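Local coordinates for protein VP5 (Halorubrum pleomorphic virus 2, PDB 6QGI) that probably acts as the envelope spike and membrane fusion protein of a pleomorphic virus that infects haloarchaea, at residues V69-A80 and A97-L106; T107-N118 and F169-G180. All blocks are in the same frame, centred on the assembly; numbering follows the deposited sequence.

Interaction 1: residues V69-A80 and A97-L106; sequences VKHTAYTDAKIA and AATTEVNSYL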
loop_
_atom_site.group_PDB
_atom_site.type_symbol
_atom_site.label_atom_id
_atom_site.label_comp_id
_atom_site.label_asym_id
_atom_site.label_seq_id
_atom_site.Cartn_x
_atom_site.Cartn_y
_atom_site.Cartn_z
ATOM N N VAL A 69 -13.107 -3.907 5.783
ATOM C CA VAL A 69 -13.412 -5.236 5.247
ATOM C C VAL A 69 -14.639 -5.750 6.003
ATOM O O VAL A 69 -15.591 -6.218 5.378
ATOM C CB VAL A 69 -12.199 -6.211 5.324
ATOM C CG1 VAL A 69 -12.579 -7.614 4.871
ATOM C CG2 VAL A 69 -11.021 -5.696 4.504
ATOM N N LYS A 70 -14.636 -5.570 7.345
ATOM C CA LYS A 70 -15.721 -5.926 8.261
ATOM C C LYS A 70 -17.016 -5.197 7.856
ATOM O O LYS A 70 -18.071 -5.824 7.810
ATOM C CB LYS A 70 -15.320 -5.595 9.710
ATOM C CG LYS A 70 -16.303 -6.101 10.750
ATOM C CD LYS A 70 -16.006 -5.577 12.135
ATOM C CE LYS A 70 -17.004 -4.531 12.558
ATOM N NZ LYS A 70 -16.802 -4.128 13.970
ATOM N N HIS A 71 -16.913 -3.896 7.528
ATOM C CA HIS A 71 -18.012 -3.027 7.095
ATOM C C HIS A 71 -18.568 -3.490 5.746
ATOM O O HIS A 71 -19.788 -3.557 5.580
ATOM C CB HIS A 71 -17.522 -1.563 7.004
ATOM C CG HIS A 71 -18.573 -0.573 6.598
ATOM N ND1 HIS A 71 -19.524 -0.120 7.494
ATOM C CD2 HIS A 71 -18.765 0.048 5.410
ATOM C CE1 HIS A 71 -20.270 0.745 6.825
ATOM N NE2 HIS A 71 -19.855 0.876 5.565
ATOM N N THR A 72 -17.668 -3.805 4.791
ATOM C CA THR A 72 -18.016 -4.252 3.441
ATOM C C THR A 72 -18.723 -5.610 3.522
ATOM O O THR A 72 -19.777 -5.770 2.901
ATOM C CB THR A 72 -16.770 -4.260 2.549
ATOM O OG1 THR A 72 -16.223 -2.944 2.552
ATOM C CG2 THR A 72 -17.066 -4.669 1.114
ATOM N N ALA A 73 -18.171 -6.557 4.322
ATOM C CA ALA A 73 -18.738 -7.891 4.539
ATOM C C ALA A 73 -20.175 -7.787 5.019
ATOM O O ALA A 73 -21.053 -8.421 4.432
ATOM C CB ALA A 73 -17.899 -8.668 5.545
ATOM N N TYR A 74 -20.425 -6.919 6.021
ATOM C CA TYR A 74 -21.747 -6.674 6.588
ATOM C C TYR A 74 -22.738 -6.104 5.561
ATOM O O TYR A 74 -23.874 -6.557 5.536
ATOM C CB TYR A 74 -21.653 -5.730 7.783
ATOM C CG TYR A 74 -21.578 -6.408 9.133
ATOM C CD1 TYR A 74 -22.613 -7.227 9.581
ATOM C CD2 TYR A 74 -20.523 -6.156 10.005
ATOM C CE1 TYR A 74 -22.566 -7.827 10.840
ATOM C CE2 TYR A 74 -20.470 -6.743 11.267
ATOM C CZ TYR A 74 -21.492 -7.581 11.678
ATOM O OH TYR A 74 -21.447 -8.167 12.917
ATOM N N THR A 75 -22.312 -5.143 4.709
ATOM C CA THR A 75 -23.159 -4.539 3.671
ATOM C C THR A 75 -23.732 -5.639 2.746
ATOM O O THR A 75 -24.947 -5.695 2.575
ATOM C CB THR A 75 -22.382 -3.454 2.891
ATOM O OG1 THR A 75 -21.985 -2.418 3.790
ATOM C CG2 THR A 75 -23.194 -2.840 1.762
ATOM N N ASP A 76 -22.870 -6.534 2.215
ATOM C CA ASP A 76 -23.251 -7.631 1.315
ATOM C C ASP A 76 -24.084 -8.696 2.013
ATOM O O ASP A 76 -24.997 -9.251 1.403
ATOM C CB ASP A 76 -22.003 -8.295 0.709
ATOM C CG ASP A 76 -21.248 -7.474 -0.324
ATOM O OD1 ASP A 76 -21.795 -6.443 -0.785
ATOM O OD2 ASP A 76 -20.119 -7.869 -0.682
ATOM N N ALA A 77 -23.743 -9.004 3.275
ATOM C CA ALA A 77 -24.428 -9.996 4.101
ATOM C C ALA A 77 -25.836 -9.533 4.452
ATOM O O ALA A 77 -26.778 -10.316 4.305
ATOM C CB ALA A 77 -23.632 -10.257 5.366
ATOM N N LYS A 78 -25.986 -8.260 4.890
ATOM C CA LYS A 78 -27.277 -7.672 5.252
ATOM C C LYS A 78 -28.192 -7.552 4.031
ATOM O O LYS A 78 -29.360 -7.916 4.146
ATOM C CB LYS A 78 -27.116 -6.316 5.948
ATOM C CG LYS A 78 -26.639 -6.450 7.391
ATOM C CD LYS A 78 -26.456 -5.117 8.090
ATOM C CE LYS A 78 -25.771 -5.323 9.413
ATOM N NZ LYS A 78 -25.585 -4.042 10.119
ATOM N N ILE A 79 -27.656 -7.107 2.857
ATOM C CA ILE A 79 -28.430 -6.964 1.612
ATOM C C ILE A 79 -29.031 -8.325 1.216
ATOM O O ILE A 79 -30.246 -8.405 1.016
ATOM C CB ILE A 79 -27.607 -6.311 0.462
ATOM C CG1 ILE A 79 -27.441 -4.803 0.729
ATOM C CG2 ILE A 79 -28.260 -6.537 -0.920
ATOM C CD1 ILE A 79 -26.324 -4.155 0.010
ATOM N N ALA A 80 -28.197 -9.388 1.174
ATOM C CA ALA A 80 -28.620 -10.755 0.844
ATOM C C ALA A 80 -29.640 -11.289 1.854
ATOM O O ALA A 80 -30.570 -11.992 1.459
ATOM C CB ALA A 80 -27.418 -11.674 0.790
ATOM N N ALA A 97 -27.935 -17.218 3.358
ATOM C CA ALA A 97 -27.707 -16.268 2.269
ATOM C C ALA A 97 -26.749 -15.173 2.708
ATOM O O ALA A 97 -25.901 -14.747 1.924
ATOM C CB ALA A 97 -29.020 -15.659 1.823
ATOM N N ALA A 98 -26.878 -14.734 3.968
ATOM C CA ALA A 98 -26.022 -13.717 4.564
ATOM C C ALA A 98 -24.598 -14.246 4.751
ATOM O O ALA A 98 -23.662 -13.577 4.319
ATOM C CB ALA A 98 -26.598 -13.264 5.895
ATOM N N THR A 99 -24.439 -15.456 5.345
ATOM C CA THR A 99 -23.135 -16.089 5.613
ATOM C C THR A 99 -22.366 -16.405 4.327
ATOM O O THR A 99 -21.145 -16.238 4.305
ATOM C CB THR A 99 -23.281 -17.363 6.458
ATOM O OG1 THR A 99 -24.160 -18.274 5.801
ATOM C CG2 THR A 99 -23.758 -17.083 7.874
ATOM N N THR A 100 -23.075 -16.840 3.263
ATOM C CA THR A 100 -22.501 -17.163 1.954
ATOM C C THR A 100 -21.842 -15.916 1.375
ATOM O O THR A 100 -20.759 -16.025 0.805
ATOM C CB THR A 100 -23.576 -17.756 1.028
ATOM O OG1 THR A 100 -24.044 -18.965 1.620
ATOM C CG2 THR A 100 -23.063 -18.061 -0.374
ATOM N N GLU A 101 -22.462 -14.737 1.565
ATOM C CA GLU A 101 -21.920 -13.462 1.100
ATOM C C GLU A 101 -20.683 -13.079 1.906
ATOM O O GLU A 101 -19.741 -12.541 1.326
ATOM C CB GLU A 101 -22.976 -12.355 1.155
ATOM C CG GLU A 101 -24.056 -12.507 0.094
ATOM C CD GLU A 101 -23.593 -12.442 -1.348
ATOM O OE1 GLU A 101 -23.235 -11.335 -1.812
ATOM O OE2 GLU A 101 -23.590 -13.502 -2.014
ATOM N N VAL A 102 -20.669 -13.387 3.225
ATOM C CA VAL A 102 -19.535 -13.141 4.131
ATOM C C VAL A 102 -18.363 -14.002 3.664
ATOM O O VAL A 102 -17.272 -13.488 3.434
ATOM C CB VAL A 102 -19.892 -13.428 5.627
ATOM C CG1 VAL A 102 -18.674 -13.307 6.544
ATOM C CG2 VAL A 102 -21.012 -12.530 6.115
ATOM N N ASN A 103 -18.624 -15.307 3.486
ATOM C CA ASN A 103 -17.650 -16.310 3.088
ATOM C C ASN A 103 -17.129 -16.091 1.668
ATOM O O ASN A 103 -15.933 -16.264 1.448
ATOM C CB ASN A 103 -18.239 -17.710 3.239
ATOM C CG ASN A 103 -18.598 -18.065 4.669
ATOM O OD1 ASN A 103 -18.013 -17.569 5.637
ATOM N ND2 ASN A 103 -19.580 -18.931 4.836
ATOM N N SER A 104 -18.002 -15.686 0.727
ATOM C CA SER A 104 -17.646 -15.433 -0.672
ATOM C C SER A 104 -16.716 -14.226 -0.797
ATOM O O SER A 104 -15.710 -14.293 -1.509
ATOM C CB SER A 104 -18.902 -15.213 -1.512
ATOM O OG SER A 104 -18.604 -15.219 -2.897
ATOM N N TYR A 105 -17.051 -13.133 -0.095
ATOM C CA TYR A 105 -16.277 -11.901 -0.099
ATOM C C TYR A 105 -14.947 -12.084 0.662
ATOM O O TYR A 105 -13.905 -11.651 0.158
ATOM C CB TYR A 105 -17.106 -10.731 0.472
ATOM C CG TYR A 105 -16.284 -9.528 0.889
ATOM C CD1 TYR A 105 -15.499 -8.841 -0.034
ATOM C CD2 TYR A 105 -16.289 -9.079 2.202
ATOM C CE1 TYR A 105 -14.729 -7.747 0.348
ATOM C CE2 TYR A 105 -15.533 -7.978 2.593
ATOM C CZ TYR A 105 -14.748 -7.320 1.665
ATOM O OH TYR A 105 -14.017 -6.230 2.061
ATOM N N LEU A 106 -14.976 -12.726 1.846
ATOM C CA LEU A 106 -13.765 -12.934 2.646
ATOM C C LEU A 106 -12.830 -13.964 2.005
ATOM O O LEU A 106 -11.630 -13.880 2.251
ATOM C CB LEU A 106 -14.067 -13.267 4.122
ATOM C CG LEU A 106 -14.717 -12.089 4.883
ATOM C CD1 LEU A 106 -15.227 -12.486 6.189
ATOM C CD2 LEU A 106 -13.763 -10.958 5.097
HETATM O O HOH W 1 -25.171 -8.680 -1.647
HETATM O O HOH W 2 -20.204 -10.710 -1.409
#
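Tyr-105 is the large bump of this helix pair: its ring drops as a knob into the hollow framed by Val-69, Thr-72, Ala-73 and Asp-76. With CG anti to the backbone N (chi1 163°), the ring leans across the groove, and its CE2 edge meets Val-69 O nearly in the ring plane, at 3.3 Å. Ala-73 forms the floor, its methyl CB 3.7 Å from CD2 of Tyr-105; so small a group leaves the ring room to lie over the helix backbone. The phenol OH passes the backbone of Val-69 and CB of Thr-72 and ends in a hydrogen bond to Ala-19 O, so tyrosine supplies both bulk and a buried polar tip. Beside it, Leu-106 CD2 rests against Val-69 CG1.

Farther along, small residues let the backbones close in. Ala-77 and Ala-98 bring their CA atoms to 4.1 Å, CB of Ala-98 sits 3.4 Å from Ala-77 O, and Val-102 CG2 packs beside Ala-77 CB. Glu-101, bent at chi2 (-62°), lays CG against Ala-80 CB, 3.5 Å away. One water bonds both Glu-101 OE1 and Asp-76 O; a second lies between OE1 and Asp-76 OD2. A salt bridge from Arg-271 to Asp-76 OD2 probably eases the closeness of the two carboxylates. The segments run nearly antiparallel (151°), and their helices follow each other with a short connection: an alpha-helical hairpin.

Interaction 2: residues T107-N118 and F169-G180; sequences TTVQSNFLKTWN and FTLADGTTMSVG
Trp-117 and Phe-169 each have a polar group of the opposing segment at the ring edge. Gly-180 O lies in the indole plane and accepts a hydrogen bond from NE1 of Trp-117 at 2.8 Å, although NE1 stands above the carbonyl's own plane; Val-179 CG1 lies near CD1, and Trp-228 adds an edge-to-face contact. At the Phe-169 edge lies the carboxamide of Gln-110, almost perpendicular to the ring (86°), while Leu-114 CD1 approaches CD2 obliquely at 3.5 Å.

The Gln-110 amide also holds the turn: OE1 receives Ala-172 N through an in-plane lone pair at 3.0 Å. Thr-107 OG1 accepts from Asp-173 N (2.8 Å) and is bonded to Asn-103 O, joining turn and helix. At the far end, Asn-118 grips the strand backbone twice, OD1 receiving Gly-180 N fairly straight (168°) and ND2 giving to Ser-178 O. Between these, long, unbranched Met-177 brings CE against Lys-115 CG, the side chains crossing at about a right angle, and branched Val-179 packs CG2 on Leu-114. Leu-171 to Gly-174 form a type I turn; Gly-174 has positive phi (100°), where a CB would press on the preceding carbonyl O. This is a type I + G1 bulge beta-hairpin docked along a long helix.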
loop_
_atom_site.group_PDB
_atom_site.type_symbol
_atom_site.label_atom_id
_atom_site.label_comp_id
_atom_site.label_asym_id
_atom_site.label_seq_id
_atom_site.Cartn_x
_atom_site.Cartn_y
_atom_site.Cartn_z
ATOM N N THR A 107 -13.339 -14.855 1.120
ATOM C CA THR A 107 -12.498 -15.804 0.375
ATOM C C THR A 107 -11.666 -15.001 -0.629
ATOM O O THR A 107 -10.473 -15.250 -0.743
ATOM C CB THR A 107 -13.348 -16.915 -0.277
ATOM O OG1 THR A 107 -13.791 -17.771 0.765
ATOM C CG2 THR A 107 -12.579 -17.758 -1.294
ATOM N N THR A 108 -12.286 -14.004 -1.295
ATOM C CA THR A 108 -11.638 -13.126 -2.274
ATOM C C THR A 108 -10.570 -12.272 -1.579
ATOM O O THR A 108 -9.544 -11.997 -2.189
ATOM C CB THR A 108 -12.684 -12.276 -3.011
ATOM O OG1 THR A 108 -13.676 -13.141 -3.565
ATOM C CG2 THR A 108 -12.087 -11.442 -4.128
ATOM N N VAL A 109 -10.787 -11.892 -0.305
ATOM C CA VAL A 109 -9.823 -11.100 0.468
ATOM C C VAL A 109 -8.671 -12.020 0.885
ATOM O O VAL A 109 -7.516 -11.673 0.631
ATOM C CB VAL A 109 -10.466 -10.352 1.674
ATOM C CG1 VAL A 109 -9.418 -9.631 2.516
ATOM C CG2 VAL A 109 -11.531 -9.369 1.201
ATOM N N GLN A 110 -8.980 -13.197 1.485
ATOM C CA GLN A 110 -7.977 -14.188 1.915
ATOM C C GLN A 110 -7.109 -14.662 0.751
ATOM O O GLN A 110 -5.894 -14.758 0.906
ATOM C CB GLN A 110 -8.638 -15.410 2.555
ATOM C CG GLN A 110 -9.260 -15.177 3.919
ATOM C CD GLN A 110 -10.175 -16.314 4.297
ATOM O OE1 GLN A 110 -10.927 -16.856 3.472
ATOM N NE2 GLN A 110 -10.141 -16.696 5.560
ATOM N N SER A 111 -7.733 -14.949 -0.414
ATOM C CA SER A 111 -7.042 -15.407 -1.621
ATOM C C SER A 111 -6.059 -14.372 -2.116
ATOM O O SER A 111 -4.930 -14.733 -2.417
ATOM C CB SER A 111 -8.028 -15.756 -2.732
ATOM O OG SER A 111 -8.913 -16.774 -2.299
ATOM N N ASN A 112 -6.467 -13.092 -2.180
ATOM C CA ASN A 112 -5.599 -12.004 -2.638
ATOM C C ASN A 112 -4.389 -11.849 -1.735
ATOM O O ASN A 112 -3.278 -11.695 -2.236
ATOM C CB ASN A 112 -6.365 -10.691 -2.716
ATOM C CG ASN A 112 -7.329 -10.606 -3.866
ATOM O OD1 ASN A 112 -7.132 -11.184 -4.942
ATOM N ND2 ASN A 112 -8.409 -9.884 -3.656
ATOM N N PHE A 113 -4.609 -11.921 -0.407
ATOM C CA PHE A 113 -3.585 -11.812 0.623
ATOM C C PHE A 113 -2.582 -12.974 0.537
ATOM O O PHE A 113 -1.381 -12.758 0.683
ATOM C CB PHE A 113 -4.257 -11.761 2.005
ATOM C CG PHE A 113 -3.333 -11.762 3.200
ATOM C CD1 PHE A 113 -2.746 -10.587 3.643
ATOM C CD2 PHE A 113 -3.105 -12.925 3.924
ATOM C CE1 PHE A 113 -1.897 -10.589 4.750
ATOM C CE2 PHE A 113 -2.259 -12.923 5.032
ATOM C CZ PHE A 113 -1.667 -11.755 5.442
ATOM N N LEU A 114 -3.076 -14.198 0.304
ATOM C CA LEU A 114 -2.224 -15.385 0.240
ATOM C C LEU A 114 -1.527 -15.524 -1.112
ATOM O O LEU A 114 -0.416 -16.050 -1.145
ATOM C CB LEU A 114 -3.000 -16.665 0.589
ATOM C CG LEU A 114 -3.536 -16.716 2.026
ATOM C CD1 LEU A 114 -4.494 -17.864 2.229
ATOM C CD2 LEU A 114 -2.411 -16.680 3.048
ATOM N N LYS A 115 -2.132 -15.009 -2.205
ATOM C CA LYS A 115 -1.522 -15.023 -3.538
ATOM C C LYS A 115 -0.313 -14.079 -3.573
ATOM O O LYS A 115 0.686 -14.379 -4.229
ATOM C CB LYS A 115 -2.538 -14.634 -4.616
ATOM C CG LYS A 115 -3.393 -15.767 -5.136
ATOM C CD LYS A 115 -4.415 -15.274 -6.150
ATOM C CE LYS A 115 -5.552 -16.253 -6.320
ATOM N NZ LYS A 115 -5.110 -17.517 -6.972
ATOM N N THR A 116 -0.411 -12.947 -2.843
ATOM C CA THR A 116 0.643 -11.938 -2.698
ATOM C C THR A 116 1.850 -12.575 -2.002
ATOM O O THR A 116 2.979 -12.320 -2.424
ATOM C CB THR A 116 0.110 -10.714 -1.933
ATOM O OG1 THR A 116 -1.070 -10.238 -2.572
ATOM C CG2 THR A 116 1.129 -9.576 -1.831
ATOM N N TRP A 117 1.604 -13.420 -0.967
ATOM C CA TRP A 117 2.630 -14.159 -0.224
ATOM C C TRP A 117 3.202 -15.271 -1.111
ATOM O O TRP A 117 4.418 -15.463 -1.127
ATOM C CB TRP A 117 2.068 -14.742 1.100
ATOM C CG TRP A 117 3.046 -15.596 1.870
ATOM C CD1 TRP A 117 3.181 -16.951 1.796
ATOM C CD2 TRP A 117 4.013 -15.151 2.837
ATOM N NE1 TRP A 117 4.174 -17.377 2.650
ATOM C CE2 TRP A 117 4.705 -16.294 3.295
ATOM C CE3 TRP A 117 4.371 -13.895 3.352
ATOM C CZ2 TRP A 117 5.729 -16.218 4.250
ATOM C CZ3 TRP A 117 5.384 -13.825 4.299
ATOM C CH2 TRP A 117 6.044 -14.977 4.744
ATOM N N ASN A 118 2.328 -15.998 -1.842
ATOM C CA ASN A 118 2.705 -17.089 -2.746
ATOM C C ASN A 118 3.633 -16.606 -3.859
ATOM O O ASN A 118 4.658 -17.248 -4.098
ATOM C CB ASN A 118 1.468 -17.767 -3.326
ATOM C CG ASN A 118 0.748 -18.629 -2.326
ATOM O OD1 ASN A 118 1.208 -18.826 -1.198
ATOM N ND2 ASN A 118 -0.411 -19.145 -2.708
ATOM N N PHE A 169 -4.445 -24.141 3.302
ATOM C CA PHE A 169 -5.333 -23.259 4.054
ATOM C C PHE A 169 -6.769 -23.383 3.571
ATOM O O PHE A 169 -7.027 -23.321 2.369
ATOM C CB PHE A 169 -4.858 -21.798 3.953
ATOM C CG PHE A 169 -5.743 -20.796 4.664
ATOM C CD1 PHE A 169 -5.666 -20.627 6.042
ATOM C CD2 PHE A 169 -6.647 -20.012 3.955
ATOM C CE1 PHE A 169 -6.483 -19.706 6.695
ATOM C CE2 PHE A 169 -7.450 -19.078 4.610
ATOM C CZ PHE A 169 -7.360 -18.929 5.975
ATOM N N THR A 170 -7.703 -23.524 4.515
ATOM C CA THR A 170 -9.123 -23.623 4.203
ATOM C C THR A 170 -9.708 -22.204 4.205
ATOM O O THR A 170 -9.666 -21.519 5.229
ATOM C CB THR A 170 -9.841 -24.577 5.172
ATOM O OG1 THR A 170 -9.074 -25.776 5.321
ATOM C CG2 THR A 170 -11.261 -24.916 4.710
ATOM N N LEU A 171 -10.239 -21.770 3.051
ATOM C CA LEU A 171 -10.847 -20.452 2.885
ATOM C C LEU A 171 -12.240 -20.417 3.520
ATOM O O LEU A 171 -12.786 -21.474 3.861
ATOM C CB LEU A 171 -10.906 -20.081 1.393
ATOM C CG LEU A 171 -9.551 -19.969 0.681
ATOM C CD1 LEU A 171 -9.695 -20.091 -0.813
ATOM C CD2 LEU A 171 -8.850 -18.681 1.030
ATOM N N ALA A 172 -12.809 -19.203 3.697
ATOM C CA ALA A 172 -14.139 -19.006 4.281
ATOM C C ALA A 172 -15.202 -19.746 3.477
ATOM O O ALA A 172 -16.148 -20.287 4.049
ATOM C CB ALA A 172 -14.461 -17.532 4.347
ATOM N N ASP A 173 -14.994 -19.824 2.149
ATOM C CA ASP A 173 -15.816 -20.531 1.166
ATOM C C ASP A 173 -15.867 -22.026 1.467
ATOM O O ASP A 173 -16.806 -22.706 1.042
ATOM C CB ASP A 173 -15.218 -20.322 -0.244
ATOM C CG ASP A 173 -16.222 -20.155 -1.363
ATOM O OD1 ASP A 173 -17.389 -20.578 -1.187
ATOM O OD2 ASP A 173 -15.843 -19.605 -2.419
ATOM N N GLY A 174 -14.848 -22.521 2.164
ATOM C CA GLY A 174 -14.719 -23.930 2.498
ATOM C C GLY A 174 -13.769 -24.649 1.564
ATOM O O GLY A 174 -13.419 -25.808 1.805
ATOM N N THR A 175 -13.341 -23.953 0.486
ATOM C CA THR A 175 -12.388 -24.468 -0.507
ATOM C C THR A 175 -10.973 -24.419 0.082
ATOM O O THR A 175 -10.738 -23.680 1.044
ATOM C CB THR A 175 -12.481 -23.670 -1.824
ATOM O OG1 THR A 175 -12.161 -22.302 -1.575
ATOM C CG2 THR A 175 -13.844 -23.787 -2.497
ATOM N N THR A 176 -10.040 -25.208 -0.474
ATOM C CA THR A 176 -8.657 -25.240 0.011
ATOM C C THR A 176 -7.711 -24.534 -0.967
ATOM O O THR A 176 -7.914 -24.572 -2.186
ATOM C CB THR A 176 -8.190 -26.667 0.296
ATOM O OG1 THR A 176 -8.487 -27.497 -0.829
ATOM C CG2 THR A 176 -8.815 -27.245 1.558
ATOM N N MET A 177 -6.685 -23.881 -0.414
ATOM C CA MET A 177 -5.670 -23.139 -1.148
ATOM C C MET A 177 -4.286 -23.485 -0.602
ATOM O O MET A 177 -4.098 -23.483 0.615
ATOM C CB MET A 177 -5.944 -21.630 -1.018
ATOM C CG MET A 177 -5.058 -20.772 -1.881
ATOM S SD MET A 177 -5.280 -19.016 -1.561
ATOM C CE MET A 177 -4.143 -18.369 -2.721
ATOM N N SER A 178 -3.324 -23.775 -1.488
ATOM C CA SER A 178 -1.956 -24.067 -1.068
ATOM C C SER A 178 -1.203 -22.747 -0.871
ATOM O O SER A 178 -1.279 -21.866 -1.730
ATOM C CB SER A 178 -1.249 -24.957 -2.085
ATOM O OG SER A 178 0.001 -25.411 -1.590
ATOM N N VAL A 179 -0.537 -22.580 0.279
ATOM C CA VAL A 179 0.216 -21.363 0.582
ATOM C C VAL A 179 1.696 -21.715 0.706
ATOM O O VAL A 179 2.060 -22.664 1.412
ATOM C CB VAL A 179 -0.310 -20.590 1.827
ATOM C CG1 VAL A 179 0.564 -19.368 2.140
ATOM C CG2 VAL A 179 -1.760 -20.160 1.628
ATOM N N GLY A 180 2.519 -20.936 -0.001
ATOM C CA GLY A 180 3.966 -21.075 -0.040
ATOM C C GLY A 180 4.606 -20.876 1.316
ATOM O O GLY A 180 4.106 -20.085 2.122
#

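In the fold
Helix 91-133 serves both contacts, its earlier turns in interaction 1 and the following ones in interaction 2, with centres about 17 Å apart. Interaction 1 is the more buried: two helices meet through alanines and a tyrosine, with no direct hydrogen bond between the segments, and a water bridges a glutamate to the backbone of the other helix. Interaction 2 is partly buried, and its helix side chains make five hydrogen bonds to the hairpin, all to its backbone, because a turn and the end of the strand segment offer peptide N-H and C=O groups that a helix keeps for itself. The two touch where Asn-103 and Leu-106 pack on Ala-172, so the hairpin turn sits beside the end of the helix pair.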